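Local coordinates for protein arsenic responsive repressor ArsR (Corynebacterium glutamicum ATCC 13032, PDB 6J0E) that represses transcription as an As(III)-responsive regulator, probably releasing its DNA operator when As(III) binds, at residues G68-Q71 against P72-S75; H77-K80 against M81-G85. All coordinates share one frame; numbering follows the deposited sequence.

Contact 1: residues G68-Q71 against P72-S75; sequences GLSQ and PTIS
The N-terminal end of a helix, with S70 at the N-cap and T73 three residues on, joins G68-Q71 to P72-S75. S70 OG lies 3.1 Å from T73 OG1, and the two hydroxyls share a hydrogen bond. S70 OG stands between its own backbone N and carbonyl carbon (chi1 76°), which turns it toward T73. The backbone bond from I74 N to S70 O is 3.0 Å long and closes that turn. In the winged helix-turn-helix fold of the ArsR family, 71-83 is the second helix of the helix-turn-helix and, by family analogy, the DNA-recognition helix. Before the cap, L69 turns inward. Its CD2 packs on T73 CG2 at 3.9 Å, and its CD1 meets I74 CD1 at 4.0 Å; it crosses both side chains at about a right angle. L69 also touches V42 of helix 41-52, while I74 reaches V60, M67 and I46. On the exposed flank the Q71 chain bends at chi2 (-87°). This folds its amide back over the P72 nitrogen toward the next turn. There Q71 NE2 gives a nearly straight hydrogen bond to S75 OG, 3.0 Å away and exactly in the amide plane.

Contact 2: residues H77-K80 against M81-G85; sequences HLKK and MTEAG
K79 runs extended from chi1 to chi3 and then bends at its last torsion (chi4 -68°), which turns NZ back to E83 on the next turn of the helix. E83 CG lies anti to its own carbonyl carbon, beside the backbone N, and the rest of the chain is extended. Its carboxylate therefore comes back along the K79 side. K79 NZ and E83 OE1 form a salt bridge of 2.7 Å. The ammonium meets OE1 on the syn side, 22° out of the carboxylate plane. The aliphatic part of K79 lies against the same oxygen, with CG 3.3 Å from E83 OE1. K80 NZ is 4.5 Å from E83 OE2, beyond a salt bridge, but its charge probably adds to the field around the carboxylate.

T82 makes a second bond to a carbonyl that its own backbone already uses. T82 OG1 donates to L78 O at 2.9 Å, and T82 N reaches the same oxygen from the opposite face of the carbonyl plane. One acceptor thus serves two donors. M81 bends at chi3, which brings CE back over the preceding turn, 3.3 Å from H77 O. G85 has positive phi and its N bonds back to T82 O at 3.1 Å and, weakly, to M81 O. This is a Schellman motif at the C-terminal end of the helix.

H77 ND1 is hydrogen-bonded to R43 of helix 41-52, and M81 also lies on R43. L78 faces V60 and L63 of helix 60-67. L78, M81 and T82 pack on L87 of strand 87-92, and L78 and T82 also touch H98 of strand 95-100.

Overall arrangement
The two contacts lie in series along one helix, 71-83, and their centres are 14 Å apart. Contact 1 comes first and covers the loop after helix 60-67 and the first turn. Contact 2 covers the last turns and the exit toward strand 87-92. Both sit on the same side of the chain's centre and within the ArsR-type helix-turn-helix region. Helices 41-52 and 60-67 flank both ends, while strands 87-92 and 95-100 meet contact 2. Contact 1 lies at the start of the probable recognition helix and contact 2 at its C-terminal end. The arsenic pocket uses A51, G54 and C55, none of them in either contact; the side chain of M81 is about 14 Å from a bound arsenic.

Contact 1: residues G68-Q71 against P72-S75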
loop_
_atom_site.group_PDB
_atom_site.type_symbol
_atom_site.label_atom_id
_atom_site.label_comp_id
_atom_site.label_asym_id
_atom_site.label_seq_id
_atom_site.Cartn_x
_atom_site.Cartn_y
_atom_site.Cartn_z
ATOM N N GLY B 68 13.714 20.885 -8.216
ATOM C CA GLY B 68 14.646 21.117 -9.310
ATOM C C GLY B 68 14.279 20.556 -10.641
ATOM O O GLY B 68 15.241 20.309 -11.502
ATOM N N LEU B 69 12.950 20.228 -10.809
ATOM C CA LEU B 69 12.524 19.661 -12.077
ATOM C C LEU B 69 11.781 20.738 -12.856
ATOM O O LEU B 69 11.393 21.694 -12.292
ATOM C CB LEU B 69 11.706 18.399 -11.950
ATOM C CG LEU B 69 12.289 17.120 -11.209
ATOM C CD1 LEU B 69 11.783 17.150 -9.804
ATOM C CD2 LEU B 69 11.657 15.851 -11.740
ATOM N N SER B 70 11.657 20.629 -14.175
ATOM C CA SER B 70 11.055 21.694 -14.911
ATOM C C SER B 70 9.510 21.837 -14.717
ATOM O O SER B 70 8.795 20.878 -14.378
ATOM C CB SER B 70 11.397 21.463 -16.375
ATOM O OG SER B 70 10.597 20.408 -16.910
ATOM N N GLN B 71 8.965 23.016 -15.017
ATOM C CA GLN B 71 7.533 23.160 -14.834
ATOM C C GLN B 71 6.754 22.164 -15.800
ATOM O O GLN B 71 5.799 21.536 -15.387
ATOM C CB GLN B 71 7.093 24.639 -15.041
ATOM C CG GLN B 71 5.612 24.895 -15.146
ATOM C CD GLN B 71 5.114 24.739 -16.578
ATOM O OE1 GLN B 71 5.649 25.373 -17.502
ATOM N NE2 GLN B 71 4.101 23.817 -16.796
ATOM N N PRO B 72 7.134 22.037 -17.083
ATOM C CA PRO B 72 6.379 20.975 -17.879
ATOM C C PRO B 72 6.469 19.536 -17.229
ATOM O O PRO B 72 5.510 18.733 -17.311
ATOM C CB PRO B 72 7.033 21.074 -19.306
ATOM C CG PRO B 72 7.511 22.512 -19.291
ATOM C CD PRO B 72 8.120 22.702 -17.925
ATOM N N THR B 73 7.591 19.213 -16.591
ATOM C CA THR B 73 7.703 17.882 -15.991
ATOM C C THR B 73 6.736 17.724 -14.846
ATOM O O THR B 73 5.951 16.708 -14.798
ATOM C CB THR B 73 9.124 17.584 -15.517
ATOM O OG1 THR B 73 9.857 17.362 -16.691
ATOM C CG2 THR B 73 9.259 16.329 -14.810
ATOM N N ILE B 74 6.833 18.653 -13.883
ATOM C CA ILE B 74 5.970 18.559 -12.731
ATOM C C ILE B 74 4.498 18.693 -13.133
ATOM O O ILE B 74 3.629 18.008 -12.625
ATOM C CB ILE B 74 6.242 19.679 -11.724
ATOM C CG1 ILE B 74 7.674 19.563 -11.114
ATOM C CG2 ILE B 74 5.262 19.655 -10.568
ATOM C CD1 ILE B 74 7.985 18.398 -10.243
ATOM N N SER B 75 4.188 19.623 -14.046
ATOM C CA SER B 75 2.816 19.773 -14.467
ATOM C C SER B 75 2.288 18.458 -15.086
ATOM O O SER B 75 1.144 18.174 -14.881
ATOM C CB SER B 75 2.598 20.896 -15.477
ATOM O OG SER B 75 2.636 22.086 -14.772
#

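Contact 2: residues H77-K80 against M81-G85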
loop_
_atom_site.group_PDB
_atom_site.type_symbol
_atom_site.label_atom_id
_atom_site.label_comp_id
_atom_site.label_asym_id
_atom_site.label_seq_id
_atom_site.Cartn_x
_atom_site.Cartn_y
_atom_site.Cartn_z
ATOM N N HIS B 77 3.103 15.383 -14.350
ATOM C CA HIS B 77 2.969 14.406 -13.235
ATOM C C HIS B 77 1.751 14.791 -12.417
ATOM O O HIS B 77 1.001 13.922 -12.012
ATOM C CB HIS B 77 4.200 14.289 -12.432
ATOM C CG HIS B 77 5.293 13.516 -13.113
ATOM N ND1 HIS B 77 5.095 12.246 -13.625
ATOM C CD2 HIS B 77 6.590 13.822 -13.355
ATOM C CE1 HIS B 77 6.194 11.862 -14.254
ATOM N NE2 HIS B 77 7.143 12.755 -14.015
ATOM N N LEU B 78 1.572 16.085 -12.190
ATOM C CA LEU B 78 0.473 16.514 -11.425
ATOM C C LEU B 78 -0.860 16.182 -12.126
ATOM O O LEU B 78 -1.827 15.839 -11.457
ATOM C CB LEU B 78 0.500 17.981 -11.113
ATOM C CG LEU B 78 1.646 18.367 -10.208
ATOM C CD1 LEU B 78 1.658 19.874 -10.118
ATOM C CD2 LEU B 78 1.418 17.835 -8.821
ATOM N N LYS B 79 -0.841 16.343 -13.434
ATOM C CA LYS B 79 -2.062 16.108 -14.204
ATOM C C LYS B 79 -2.395 14.527 -14.042
ATOM O O LYS B 79 -3.520 14.172 -13.869
ATOM C CB LYS B 79 -1.844 16.576 -15.651
ATOM C CG LYS B 79 -3.048 16.357 -16.513
ATOM C CD LYS B 79 -3.013 17.309 -17.651
ATOM C CE LYS B 79 -4.226 17.062 -18.509
ATOM N NZ LYS B 79 -4.088 15.776 -19.145
ATOM N N LYS B 80 -1.417 13.651 -14.195
ATOM C CA LYS B 80 -1.656 12.211 -14.140
ATOM C C LYS B 80 -2.144 11.834 -12.721
ATOM O O LYS B 80 -3.081 11.110 -12.613
ATOM C CB LYS B 80 -0.381 11.466 -14.501
ATOM C CG LYS B 80 0.032 11.712 -15.974
ATOM C CD LYS B 80 -0.952 11.143 -16.992
ATOM C CE LYS B 80 -0.293 11.272 -18.425
ATOM N NZ LYS B 80 -1.386 10.836 -19.318
ATOM N N MET B 81 -1.586 12.441 -11.676
ATOM C CA MET B 81 -1.979 12.138 -10.351
ATOM C C MET B 81 -3.391 12.657 -9.988
ATOM O O MET B 81 -4.121 12.043 -9.254
ATOM C CB MET B 81 -0.959 12.549 -9.329
ATOM C CG MET B 81 0.224 11.613 -9.420
ATOM S SD MET B 81 1.231 12.145 -8.055
ATOM C CE MET B 81 2.087 13.379 -8.919
ATOM N N THR B 82 -3.702 13.828 -10.527
ATOM C CA THR B 82 -5.054 14.408 -10.373
ATOM C C THR B 82 -6.114 13.526 -11.196
ATOM O O THR B 82 -7.136 13.374 -10.690
ATOM C CB THR B 82 -5.062 15.827 -10.879
ATOM O OG1 THR B 82 -4.211 16.633 -10.039
ATOM C CG2 THR B 82 -6.440 16.428 -10.831
ATOM N N GLU B 83 -5.787 13.097 -12.387
ATOM C CA GLU B 83 -6.761 12.311 -13.171
ATOM C C GLU B 83 -6.973 11.001 -12.374
ATOM O O GLU B 83 -8.035 10.332 -12.457
ATOM C CB GLU B 83 -6.222 12.103 -14.541
ATOM C CG GLU B 83 -6.329 13.372 -15.362
ATOM C CD GLU B 83 -5.438 13.429 -16.539
ATOM O OE1 GLU B 83 -5.594 14.396 -17.328
ATOM O OE2 GLU B 83 -4.710 12.500 -16.809
ATOM N N ALA B 84 -5.928 10.521 -11.734
ATOM C CA ALA B 84 -6.054 9.254 -10.972
ATOM C C ALA B 84 -6.836 9.376 -9.714
ATOM O O ALA B 84 -7.203 8.373 -9.084
ATOM C CB ALA B 84 -4.706 8.623 -10.788
ATOM N N GLY B 85 -6.977 10.618 -9.213
ATOM C CA GLY B 85 -7.718 10.901 -8.001
ATOM C C GLY B 85 -6.834 11.030 -6.735
ATOM O O GLY B 85 -7.365 11.146 -5.606
#